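Side-chain contacts in choline kinase (PDB 3MES), which probably transfers a phosphate group from ATP to choline, and perhaps to ethanolamine, in a reaction that depends on magnesium ions: residues P156-T159 and K160-Q163; D193-I197 and L198-I202; I284-E287 and Y288-I291; A359-V362 and F363-I366; V387-F391 and T392-N396. One frame throughout, in Å; residues are numbered along the deposited sequence.

Contact 1 of 5, residues P156-T159 and K160-Q163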
# COMPACT_ATOMS: atom_id res chain seq x y z
N PRO B 156 -11.58 6.85 -7.97
CA PRO B 156 -12.12 6.54 -6.65
C PRO B 156 -12.49 5.07 -6.56
O PRO B 156 -13.10 4.54 -7.49
CB PRO B 156 -13.37 7.41 -6.57
CG PRO B 156 -13.78 7.60 -7.99
CD PRO B 156 -12.50 7.66 -8.77
N LEU B 157 -12.13 4.42 -5.47
CA LEU B 157 -12.48 3.02 -5.26
C LEU B 157 -13.98 2.82 -5.43
O LEU B 157 -14.76 3.75 -5.23
CB LEU B 157 -12.06 2.55 -3.87
CG LEU B 157 -10.56 2.53 -3.57
CD1 LEU B 157 -10.31 2.32 -2.09
CD2 LEU B 157 -9.86 1.47 -4.40
N THR B 158 -14.38 1.62 -5.81
CA THR B 158 -15.80 1.29 -5.88
C THR B 158 -16.21 0.57 -4.60
O THR B 158 -15.37 0.06 -3.87
CB THR B 158 -16.13 0.38 -7.08
OG1 THR B 158 -15.39 -0.84 -6.98
CG2 THR B 158 -15.79 1.08 -8.38
N THR B 159 -17.51 0.53 -4.35
CA THR B 159 -18.02 -0.15 -3.16
C THR B 159 -17.61 -1.62 -3.13
O THR B 159 -17.31 -2.17 -2.07
CB THR B 159 -19.55 -0.04 -3.06
OG1 THR B 159 -19.94 1.33 -3.21
CG2 THR B 159 -20.04 -0.56 -1.71
N LYS B 160 -17.58 -2.26 -4.30
CA LYS B 160 -17.22 -3.67 -4.38
C LYS B 160 -15.73 -3.89 -4.14
O LYS B 160 -15.34 -4.86 -3.49
CB LYS B 160 -17.63 -4.25 -5.73
CG LYS B 160 -19.14 -4.37 -5.90
CD LYS B 160 -19.54 -4.64 -7.34
CE LYS B 160 -21.06 -4.70 -7.46
NZ LYS B 160 -21.52 -4.82 -8.88
N GLN B 161 -14.91 -2.97 -4.64
CA GLN B 161 -13.47 -3.10 -4.51
C GLN B 161 -13.02 -3.16 -3.06
O GLN B 161 -11.95 -3.67 -2.75
CB GLN B 161 -12.76 -1.95 -5.23
CG GLN B 161 -12.78 -2.06 -6.74
CD GLN B 161 -11.98 -0.95 -7.40
OE1 GLN B 161 -12.21 0.23 -7.14
NE2 GLN B 161 -11.02 -1.33 -8.24
N LEU B 162 -13.84 -2.63 -2.16
CA LEU B 162 -13.54 -2.68 -0.74
C LEU B 162 -13.42 -4.12 -0.26
O LEU B 162 -12.67 -4.41 0.68
CB LEU B 162 -14.60 -1.94 0.08
CG LEU B 162 -14.79 -0.45 -0.25
CD1 LEU B 162 -15.50 0.26 0.90
CD2 LEU B 162 -13.46 0.21 -0.54
N GLN B 163 -14.14 -5.03 -0.92
CA GLN B 163 -14.13 -6.44 -0.53
C GLN B 163 -12.80 -7.10 -0.84
O GLN B 163 -12.45 -8.13 -0.26
CB GLN B 163 -15.27 -7.20 -1.23
CG GLN B 163 -16.67 -6.71 -0.90
CD GLN B 163 -17.17 -7.18 0.46
OE1 GLN B 163 -16.50 -7.94 1.16
NE2 GLN B 163 -18.35 -6.72 0.85
O HOH W 1 -18.51 -3.88 -0.30

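Contact 2 of 5, residues D193-I197 and L198-I202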
# COMPACT_ATOMS: atom_id res chain seq x y z
N ASP B 193 -8.97 19.97 19.63
CA ASP B 193 -9.64 19.29 20.73
C ASP B 193 -9.05 17.90 20.96
O ASP B 193 -8.93 17.10 20.02
CB ASP B 193 -11.14 19.19 20.47
CG ASP B 193 -11.89 18.46 21.56
OD1 ASP B 193 -11.32 18.27 22.66
OD2 ASP B 193 -13.05 18.06 21.32
N LYS B 194 -8.68 17.61 22.20
CA LYS B 194 -8.12 16.30 22.54
C LYS B 194 -9.20 15.29 22.92
O LYS B 194 -8.90 14.13 23.20
CB LYS B 194 -7.10 16.44 23.67
CG LYS B 194 -5.86 17.25 23.29
CD LYS B 194 -4.88 17.34 24.45
CE LYS B 194 -3.55 17.93 24.02
NZ LYS B 194 -3.67 19.36 23.59
N GLU B 195 -10.45 15.73 22.93
CA GLU B 195 -11.57 14.84 23.25
C GLU B 195 -12.21 14.28 21.99
O GLU B 195 -12.29 14.96 20.97
CB GLU B 195 -12.62 15.58 24.09
CG GLU B 195 -12.15 15.97 25.48
CD GLU B 195 -13.28 16.50 26.35
OE1 GLU B 195 -14.33 16.90 25.80
OE2 GLU B 195 -13.11 16.51 27.59
N PRO B 196 -12.69 13.02 22.07
CA PRO B 196 -13.37 12.39 20.94
C PRO B 196 -14.60 13.20 20.54
O PRO B 196 -15.20 13.87 21.38
CB PRO B 196 -13.78 11.03 21.50
CG PRO B 196 -13.79 11.20 22.98
CD PRO B 196 -12.70 12.18 23.27
N ILE B 197 -14.97 13.13 19.27
CA ILE B 197 -16.05 13.96 18.75
C ILE B 197 -17.35 13.19 18.58
O ILE B 197 -18.41 13.78 18.36
CB ILE B 197 -15.65 14.57 17.40
CG1 ILE B 197 -16.58 15.73 17.04
CG2 ILE B 197 -15.64 13.50 16.31
CD1 ILE B 197 -16.12 16.52 15.84
N LEU B 198 -17.29 11.86 18.71
CA LEU B 198 -18.41 11.00 18.35
C LEU B 198 -19.73 11.40 19.00
O LEU B 198 -20.77 11.41 18.34
CB LEU B 198 -18.09 9.53 18.62
CG LEU B 198 -17.97 9.04 20.06
CD1 LEU B 198 -17.97 7.52 20.08
CD2 LEU B 198 -16.73 9.59 20.73
N PHE B 199 -19.70 11.72 20.29
CA PHE B 199 -20.92 12.09 21.01
C PHE B 199 -21.33 13.53 20.74
O PHE B 199 -22.49 13.80 20.40
CB PHE B 199 -20.76 11.84 22.50
CG PHE B 199 -20.44 10.41 22.84
CD1 PHE B 199 -21.33 9.40 22.54
CD2 PHE B 199 -19.25 10.08 23.47
CE1 PHE B 199 -21.04 8.09 22.85
CE2 PHE B 199 -18.95 8.77 23.78
CZ PHE B 199 -19.85 7.77 23.47
N LYS B 200 -20.40 14.46 20.90
CA LYS B 200 -20.68 15.87 20.63
C LYS B 200 -21.35 16.02 19.27
O LYS B 200 -22.40 16.65 19.15
CB LYS B 200 -19.38 16.68 20.65
CG LYS B 200 -18.58 16.55 21.92
CD LYS B 200 -17.29 17.35 21.84
CE LYS B 200 -16.38 17.05 23.01
NZ LYS B 200 -15.12 17.85 22.95
N ARG B 201 -20.73 15.44 18.25
CA ARG B 201 -21.23 15.55 16.89
C ARG B 201 -22.65 15.00 16.77
O ARG B 201 -23.51 15.61 16.12
CB ARG B 201 -20.30 14.82 15.92
CG ARG B 201 -20.77 14.78 14.48
CD ARG B 201 -19.62 14.44 13.54
NE ARG B 201 -18.66 15.54 13.46
CZ ARG B 201 -17.47 15.44 12.86
NH1 ARG B 201 -17.09 14.31 12.29
NH2 ARG B 201 -16.67 16.49 12.83
N ILE B 202 -22.91 13.86 17.41
CA ILE B 202 -24.24 13.27 17.40
C ILE B 202 -25.27 14.20 18.03
O ILE B 202 -26.35 14.43 17.47
CB ILE B 202 -24.28 11.91 18.11
CG1 ILE B 202 -23.66 10.83 17.23
CG2 ILE B 202 -25.71 11.54 18.46
CD1 ILE B 202 -23.66 9.44 17.84

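Contact 3 of 5, residues I284-E287 and Y288-I291. With ADP (adenosine-5'-diphosphate), chain I; PT3 (N-propyl-tartramic acid), chain L.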
# COMPACT_ATOMS: atom_id res chain seq x y z
N ILE B 284 -8.96 11.52 0.74
CA ILE B 284 -9.36 12.92 0.56
C ILE B 284 -10.59 13.24 1.41
O ILE B 284 -11.13 12.38 2.09
CB ILE B 284 -9.65 13.25 -0.92
CG1 ILE B 284 -10.71 12.30 -1.48
CG2 ILE B 284 -8.38 13.18 -1.74
CD1 ILE B 284 -11.29 12.75 -2.81
N ASP B 285 -11.02 14.50 1.35
CA ASP B 285 -12.21 14.94 2.06
C ASP B 285 -12.07 14.76 3.57
O ASP B 285 -12.60 13.81 4.15
CB ASP B 285 -13.45 14.19 1.55
CG ASP B 285 -14.75 14.84 1.99
OD1 ASP B 285 -15.81 14.20 1.87
OD2 ASP B 285 -14.70 16.00 2.46
N TYR B 286 -11.35 15.69 4.20
CA TYR B 286 -11.10 15.63 5.64
C TYR B 286 -11.98 16.61 6.40
O TYR B 286 -11.63 17.03 7.50
CB TYR B 286 -9.63 15.94 5.94
CG TYR B 286 -8.64 15.03 5.25
CD1 TYR B 286 -8.20 13.86 5.86
CD2 TYR B 286 -8.15 15.33 3.99
CE1 TYR B 286 -7.30 13.02 5.23
CE2 TYR B 286 -7.25 14.50 3.35
CZ TYR B 286 -6.82 13.34 3.98
OH TYR B 286 -5.93 12.51 3.35
N GLU B 287 -13.13 16.97 5.83
CA GLU B 287 -13.99 17.98 6.44
C GLU B 287 -14.60 17.53 7.77
O GLU B 287 -15.06 18.36 8.55
CB GLU B 287 -15.09 18.43 5.47
CG GLU B 287 -16.49 17.96 5.85
CD GLU B 287 -17.59 18.75 5.15
OE1 GLU B 287 -18.58 19.11 5.82
OE2 GLU B 287 -17.46 19.02 3.93
N TYR B 288 -14.61 16.22 8.03
CA TYR B 288 -15.17 15.70 9.28
C TYR B 288 -14.08 15.14 10.19
O TYR B 288 -14.37 14.47 11.18
CB TYR B 288 -16.22 14.62 9.00
CG TYR B 288 -17.36 15.07 8.12
CD1 TYR B 288 -18.41 15.81 8.64
CD2 TYR B 288 -17.40 14.74 6.77
CE1 TYR B 288 -19.46 16.23 7.84
CE2 TYR B 288 -18.45 15.15 5.96
CZ TYR B 288 -19.48 15.89 6.51
OH TYR B 288 -20.52 16.30 5.71
N SER B 289 -12.83 15.43 9.86
CA SER B 289 -11.71 14.87 10.61
C SER B 289 -11.49 15.59 11.94
O SER B 289 -11.51 16.82 12.01
CB SER B 289 -10.43 14.89 9.76
OG SER B 289 -10.60 14.10 8.60
N ALA B 290 -11.28 14.80 12.99
CA ALA B 290 -11.09 15.31 14.34
C ALA B 290 -10.76 14.14 15.26
O ALA B 290 -11.00 12.98 14.92
CB ALA B 290 -12.34 16.02 14.82
N ILE B 291 -10.20 14.43 16.43
CA ILE B 291 -9.88 13.37 17.38
C ILE B 291 -11.13 12.53 17.64
O ILE B 291 -12.24 13.06 17.70
CB ILE B 291 -9.35 13.92 18.71
CG1 ILE B 291 -8.06 14.70 18.49
CG2 ILE B 291 -9.11 12.78 19.69
CD1 ILE B 291 -6.90 13.85 18.03
PB ADP I . -17.41 19.70 -0.90
O1B ADP I . -18.33 20.62 -1.67
O2B ADP I . -16.34 20.40 -0.10
O3B ADP I . -18.13 18.60 -0.15
PA ADP I . -15.56 17.74 -1.78
O1A ADP I . -16.23 16.70 -0.92
O2A ADP I . -14.23 18.33 -1.38
O3A ADP I . -16.59 18.95 -2.06
O5' ADP I . -15.43 17.15 -3.26
C5' ADP I . -14.25 16.47 -3.67
C4' ADP I . -14.61 15.59 -4.86
O4' ADP I . -14.06 16.16 -6.04
C3' ADP I . -14.01 14.21 -4.69
O3' ADP I . -15.04 13.23 -4.71
C2' ADP I . -13.07 14.04 -5.86
O2' ADP I . -13.70 13.20 -6.84
C1' ADP I . -12.89 15.44 -6.42
N9 ADP I . -11.73 16.08 -5.76
C8 ADP I . -11.78 16.93 -4.72
N7 ADP I . -10.54 17.34 -4.36
C5 ADP I . -9.66 16.74 -5.18
C6 ADP I . -8.19 16.73 -5.35
N6 ADP I . -7.39 17.47 -4.54
N1 ADP I . -7.67 15.97 -6.33
C2 ADP I . -8.46 15.23 -7.14
N3 ADP I . -9.80 15.19 -7.05
C4 ADP I . -10.45 15.91 -6.11
O1 PT3 L . -17.75 15.28 1.57
O11 PT3 L . -19.49 16.66 1.78
C1 PT3 L . -18.95 15.59 1.43
C2 PT3 L . -19.85 14.53 0.80
O2 PT3 L . -21.17 15.03 0.61
C3 PT3 L . -19.87 13.32 1.72
O3 PT3 L . -21.20 13.03 2.13
C4 PT3 L . -19.28 12.14 0.96
O41 PT3 L . -18.60 11.30 1.53
N4 PT3 L . -19.53 12.16 -0.35
C41 PT3 L . -19.03 11.11 -1.26
C42 PT3 L . -19.81 11.15 -2.57
C43 PT3 L . -20.51 9.82 -2.83
O HOH W 2 -11.79 18.58 10.29

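Contact 4 of 5, residues A359-V362 and F363-I366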
# COMPACT_ATOMS: atom_id res chain seq x y z
N ALA B 359 -14.71 -5.38 19.61
CA ALA B 359 -14.93 -4.06 20.19
C ALA B 359 -15.31 -3.06 19.11
O ALA B 359 -16.20 -2.22 19.31
CB ALA B 359 -13.69 -3.60 20.94
N VAL B 360 -14.64 -3.14 17.96
CA VAL B 360 -14.90 -2.23 16.85
C VAL B 360 -16.33 -2.37 16.35
O VAL B 360 -16.90 -1.42 15.81
CB VAL B 360 -13.94 -2.48 15.67
CG1 VAL B 360 -14.42 -1.76 14.43
CG2 VAL B 360 -12.53 -2.05 16.03
N GLU B 361 -16.91 -3.55 16.52
CA GLU B 361 -18.28 -3.81 16.09
C GLU B 361 -19.26 -2.86 16.77
O GLU B 361 -20.24 -2.42 16.17
CB GLU B 361 -18.68 -5.26 16.37
CG GLU B 361 -18.11 -6.25 15.36
CD GLU B 361 -18.62 -5.99 13.96
OE1 GLU B 361 -17.86 -5.41 13.15
OE2 GLU B 361 -19.78 -6.35 13.66
N VAL B 362 -18.99 -2.54 18.03
CA VAL B 362 -19.85 -1.65 18.80
C VAL B 362 -19.97 -0.28 18.13
O VAL B 362 -21.06 0.28 18.05
CB VAL B 362 -19.33 -1.46 20.24
CG1 VAL B 362 -19.93 -0.22 20.87
CG2 VAL B 362 -19.62 -2.70 21.07
N PHE B 363 -18.85 0.24 17.65
CA PHE B 363 -18.82 1.57 17.05
C PHE B 363 -19.58 1.65 15.73
O PHE B 363 -19.73 2.73 15.16
CB PHE B 363 -17.37 2.02 16.84
CG PHE B 363 -16.67 2.42 18.11
CD1 PHE B 363 -16.81 3.70 18.61
CD2 PHE B 363 -15.88 1.51 18.79
CE1 PHE B 363 -16.17 4.07 19.78
CE2 PHE B 363 -15.24 1.88 19.96
CZ PHE B 363 -15.38 3.16 20.46
N THR B 364 -20.07 0.51 15.24
CA THR B 364 -20.83 0.50 13.99
C THR B 364 -22.14 1.26 14.15
O THR B 364 -22.66 1.84 13.19
CB THR B 364 -21.14 -0.94 13.50
OG1 THR B 364 -21.88 -1.65 14.51
CG2 THR B 364 -19.85 -1.69 13.20
N LEU B 365 -22.69 1.23 15.36
CA LEU B 365 -23.94 1.91 15.64
C LEU B 365 -23.74 3.43 15.63
O LEU B 365 -24.63 4.18 15.23
CB LEU B 365 -24.50 1.46 16.99
CG LEU B 365 -24.68 -0.05 17.21
CD1 LEU B 365 -25.14 -0.33 18.63
CD2 LEU B 365 -25.64 -0.65 16.20
N ILE B 366 -22.57 3.87 16.06
CA ILE B 366 -22.24 5.29 16.03
C ILE B 366 -22.33 5.82 14.61
O ILE B 366 -22.81 6.93 14.38
CB ILE B 366 -20.84 5.57 16.61
CG1 ILE B 366 -20.77 5.12 18.07
CG2 ILE B 366 -20.49 7.04 16.50
CD1 ILE B 366 -21.63 5.94 19.01

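Contact 5 of 5, residues V387-F391 and T392-N396. With DME (decamethonium ion), chain K.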
# COMPACT_ATOMS: atom_id res chain seq x y z
N VAL B 387 -28.70 18.65 -6.43
CA VAL B 387 -27.95 17.42 -6.68
C VAL B 387 -28.74 16.17 -6.29
O VAL B 387 -29.42 16.15 -5.26
CB VAL B 387 -26.56 17.44 -6.00
CG1 VAL B 387 -26.31 16.13 -5.25
CG2 VAL B 387 -25.48 17.71 -7.04
N GLU B 388 -28.63 15.14 -7.12
CA GLU B 388 -29.48 13.96 -7.02
C GLU B 388 -29.12 13.07 -5.83
O GLU B 388 -28.17 12.29 -5.89
CB GLU B 388 -29.39 13.14 -8.31
CG GLU B 388 -29.56 13.96 -9.59
CD GLU B 388 -30.99 13.99 -10.08
OE1 GLU B 388 -31.51 12.91 -10.45
OE2 GLU B 388 -31.60 15.08 -10.11
N PHE B 389 -29.90 13.18 -4.76
CA PHE B 389 -29.75 12.28 -3.62
C PHE B 389 -30.95 12.33 -2.69
O PHE B 389 -31.39 13.41 -2.28
CB PHE B 389 -28.46 12.58 -2.84
CG PHE B 389 -28.10 11.51 -1.84
CD1 PHE B 389 -27.49 10.34 -2.25
CD2 PHE B 389 -28.38 11.68 -0.49
CE1 PHE B 389 -27.17 9.35 -1.34
CE2 PHE B 389 -28.05 10.70 0.42
CZ PHE B 389 -27.45 9.53 0.00
N ASP B 390 -31.48 11.16 -2.35
CA ASP B 390 -32.63 11.08 -1.46
C ASP B 390 -32.18 10.98 -0.00
O ASP B 390 -32.09 9.89 0.56
CB ASP B 390 -33.51 9.88 -1.83
CG ASP B 390 -34.87 9.94 -1.17
OD1 ASP B 390 -34.96 10.41 -0.02
OD2 ASP B 390 -35.86 9.51 -1.81
N PHE B 391 -31.91 12.14 0.60
CA PHE B 391 -31.38 12.20 1.96
C PHE B 391 -32.31 11.59 3.00
O PHE B 391 -31.85 11.01 3.98
CB PHE B 391 -31.05 13.64 2.33
CG PHE B 391 -29.95 14.25 1.50
CD1 PHE B 391 -28.62 14.07 1.85
CD2 PHE B 391 -30.24 14.98 0.36
CE1 PHE B 391 -27.61 14.62 1.08
CE2 PHE B 391 -29.24 15.53 -0.41
CZ PHE B 391 -27.92 15.35 -0.05
N THR B 392 -33.62 11.72 2.79
CA THR B 392 -34.60 11.18 3.74
C THR B 392 -34.62 9.66 3.70
O THR B 392 -34.64 9.00 4.74
CB THR B 392 -36.02 11.71 3.47
OG1 THR B 392 -36.03 13.14 3.56
CG2 THR B 392 -36.99 11.14 4.48
N GLU B 393 -34.63 9.10 2.50
CA GLU B 393 -34.64 7.65 2.34
C GLU B 393 -33.33 7.06 2.85
O GLU B 393 -33.32 5.96 3.41
CB GLU B 393 -34.86 7.26 0.88
CG GLU B 393 -35.08 5.77 0.67
CD GLU B 393 -36.24 5.23 1.49
OE1 GLU B 393 -37.18 6.01 1.76
OE2 GLU B 393 -36.20 4.04 1.87
N TYR B 394 -32.23 7.78 2.67
CA TYR B 394 -30.93 7.31 3.13
C TYR B 394 -30.87 7.28 4.65
O TYR B 394 -30.27 6.37 5.23
CB TYR B 394 -29.79 8.17 2.57
CG TYR B 394 -28.43 7.74 3.06
CD1 TYR B 394 -27.86 6.56 2.61
CD2 TYR B 394 -27.73 8.50 3.98
CE1 TYR B 394 -26.62 6.15 3.06
CE2 TYR B 394 -26.48 8.10 4.43
CZ TYR B 394 -25.93 6.92 3.97
OH TYR B 394 -24.69 6.52 4.41
N ALA B 395 -31.47 8.27 5.28
CA ALA B 395 -31.53 8.33 6.74
C ALA B 395 -32.35 7.16 7.28
O ALA B 395 -31.94 6.50 8.23
CB ALA B 395 -32.11 9.66 7.19
N ASN B 396 -33.50 6.93 6.67
CA ASN B 396 -34.34 5.79 7.03
C ASN B 396 -33.54 4.50 7.01
O ASN B 396 -33.72 3.63 7.86
CB ASN B 396 -35.52 5.67 6.06
CG ASN B 396 -36.61 6.68 6.32
OD1 ASN B 396 -37.51 6.87 5.51
ND2 ASN B 396 -36.53 7.34 7.47
N1 DME K . -21.39 10.68 -6.92
C2 DME K . -22.43 11.66 -6.55
C3 DME K . -22.27 12.03 -5.07
C4 DME K . -23.54 12.73 -4.55
C5 DME K . -23.37 13.16 -3.08
C6 DME K . -23.33 11.96 -2.14
C7 DME K . -24.53 11.95 -1.19
C8 DME K . -24.08 12.00 0.27
C9 DME K . -23.96 10.59 0.88
C10 DME K . -22.71 10.48 1.76
C11 DME K . -22.96 9.55 2.94
N12 DME K . -21.78 9.53 3.83
C13 DME K . -21.95 9.71 -7.88
C14 DME K . -20.26 11.39 -7.55
C15 DME K . -20.93 9.97 -5.72
C16 DME K . -20.60 9.11 3.07
C17 DME K . -21.57 10.88 4.37
C18 DME K . -22.02 8.57 4.92

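Contact 1 of 5, residues P156-T159 and K160-Q163
T158 and Q161 face each other round a tight turn, their side chains slanting across one another. Q161 keeps CG anti to its carbonyl carbon (chi1 -74°), and its extended chain then carries the amide back along the turn until OE1 meets the backbone N of T158 at 2.9 Å. The N-H arrives in the plane of the amide, on a lone pair of OE1, and the bond is moderately straight at 153°. The return bond, from Q161 N to T158 OG1 at 3.2 Å, is less sure because the hydroxyl is placed too close to Q161 CG. If that second bond is real, the pair would have the reciprocal pattern of a capping box, here at a short 3-10 turn leading toward helix 165-179.

L157 also packs near the amide oxygen, its CD2 3.8 Å from Q161 OE1, while CD1 reaches obliquely to CD2 of L162 at 4.1 Å. Both leucines are buried. The backbone of T159 faces L162, whose N makes a weak 3.5 Å bond to T159 O. A water donates to the same oxygen at 2.7 Å and weakly accepts from Q163 NE2, which also bonds D323 O. Q163 O is held by Q345 of the second subunit.

T159 turns its OG1 toward D308, with a weaker bond to E271, a magnesium ligand. The bond from T158 N helps to set the rotation of the Q161 amide, and T159 sits in the second shell of the metal, where it may help to position E271.

Contact 2 of 5, residues D193-I197 and L198-I202
The backbone of I197 enters helix 198-214 with its carbonyl pointing into the first turn, where R201 N bonds to I197 O at 2.9 Å and a nearly straight 167°, almost on the line of the C=O bond. Ahead of the helix the chain is a loop that turns at D193-E195, and K200 runs back along it, its methylene chain fully stretched and passing P196 O. Its ammonium group ends between two carboxylates. D193 comes from the opposite direction and offers OD2 to NZ at 2.6 Å on the syn side, somewhat out of the carboxylate plane; E195 crosses the lysine at about a right angle and uses the anti lone pair of OE1, 3.1 Å from K200 NZ.

The three charges form a salt-bridge network that ties the loop to the start of the helix. D193 has a second role: OD1 accepts from E195 N at 2.7 Å, closing an Asx turn, and this bond helps to hold the carboxylate that K200 grips.

The remaining contacts are made by carbon atoms. P196 CB touches L198 CD2 at 3.4 Å, beside strand 290-293. I197 has CG1 anti to its backbone N (chi1 -164°), which carries CD1 over one face of the R201 guanidinium, 3.4 Å from its CZ. The arginine chain bends at chi3 to lie beneath it, and its NH1 bonds Y288 O.

Contact 3 of 5, residues I284-E287 and Y288-I291
The aliphatic part of E287 lies flat on the ring of Y288. CG stands 3.5 Å from the ring centroid and only 14° off the ring normal, a CH-pi contact over the middle of the face. The two side chains run side by side in the same direction, with the carboxylate plane tilted 26° from the ring. The first torsion of E287, chi1 109°, is off a staggered position, perhaps in exchange for this stacking.

The same tightness marks the backbone. Y286 to S289 form a type I beta turn, closed by S289 N bonding to Y286 O at 3.1 Å, with the donor well above the carbonyl plane. S289 OG lies at the edge of the Y286 ring, near its plane and 3.4 Å from Y286 CB, while its hydrogen bond goes to H266 O.

Looser contacts lie beyond. At the turn a water bridges Y286 O and S289 O; toward the ligands, E287 OE2 is 3.8 Å from O11 of the propyl-tartramic acid. D285 and I284 line the nucleotide pocket: D285 CG is 3.8 Å from ADP O1A, and I284 CD1 packs on ADP C3' at 3.6 Å. The sequence I-D-Y-E-Y matches the choline kinase signature, whose aspartate probably corresponds to that of the protein kinase DFG motif.

Beyond the turn the chain enters strand 290-293, which pairs with strand 262-265. Y286 packs on L130 of helix 120-132, and Y288 meets W371 of helix 364-376 edge-to-face.

Contact 4 of 5, residues A359-V362 and F363-I366
The carbonyl oxygen of E361 is gripped twice by T364, through the backbone N at 3.1 Å and through the hydroxyl OG1 at 2.5 Å, so short that its exact length is doubtful. The backbone donor comes from well above the carbonyl plane. With chi1 at 59°, OG1 stands between the backbone N and the carbonyl carbon of T364 and is swung back over the preceding turn. The other branch, T364 CG2, comes within 4.2 Å of E361 OE1.

Helix 351-362 passes here into helix 364-376 with almost no linker, and the bonds across the junction span three residues rather than four, as in a 3-10 turn. L365 N reaches V362 O at 3.3 Å, again from above the carbonyl plane; F363 N makes only a weak bond to V360 O.

F363 leaves the junction with its ring turned back along the earlier helix: CD2 is 3.8 Å from A359 O, and V360 O lies at the ring edge, near its plane. The ring packs on A296 and A299 of helix 294-303 and meets F260. V362 and L365 both touch L238 of helix 235-239. The buried carboxylate of E361 finds its partners beyond the junction, in Y324 and in a salt bridge to K405 of helix 391-411.

Contact 5 of 5, residues V387-F391 and T392-N396
D390 caps helix 391-411 by bonding E393 N. Its CG is anti to the backbone N (chi1 -166°), which brings OD1 to E393 N at 2.9 Å; the N-H points at it nearly straight, 164°, but from above the carboxylate plane. E393 CB packs against the same group, 3.4 Å from D390 CG. The other oxygen, OD2, bonds Q314. D390 O accepts from Y394 N at 3.0 Å, so this N-cap residue serves the first turn through both backbone and side chain.

F391 begins the helix. Its carbonyl takes A395 N at 3.1 Å and also the hydroxyl of S375, tying this end to helix 364-376. The ring of F391 turns back over the loop, where F389 CD2 lies beneath the centre of its face.

Y394 leaves the helix toward the loop and then runs away along the pocket. F389 directs its edge at the tyrosine face in an offset edge-to-face pair, with centroids 5.5 Å apart and planes at 60°. Over the centre of one face of F389 lies C7 of the decamethonium ion, 3.5 Å above the plane. Y394 OH is 3.4 Å from the ligand methyl C18 and bonds R398 and Y309.

The aromatic groups thus offer carbon surface to the ligand's chain, while the tyrosine oxygen lies close to one of its quaternary ends, consistent with a pocket for a choline headgroup. The cap at D390 holds the start of the helix that carries Y394, and the helix dipole there would probably favour a charged carboxylate.

Overall arrangement
In chain order the contacts run from 1 to 5 without overlap. Contact 2 is the hub of one cluster: it touches contact 3 through R201 and I197, and L198 packs on F363 and I366 of contact 4, joining the start of helix 198-214 to strand 290-293 with the turn before it and to the start of helix 364-376. Contacts 1, 3 and 5 lie round the ligands without touching one another; nearest atoms of 1 and 3 are about 7 Å apart, those of 3 and 5 about 9 Å. Contacts 1 and 2 lie on opposite sides of the chain's centre, their centres 28 Å apart. Of the ligand-side contacts, contact 3 alone is thus tied directly to the helical region of contacts 2 and 4.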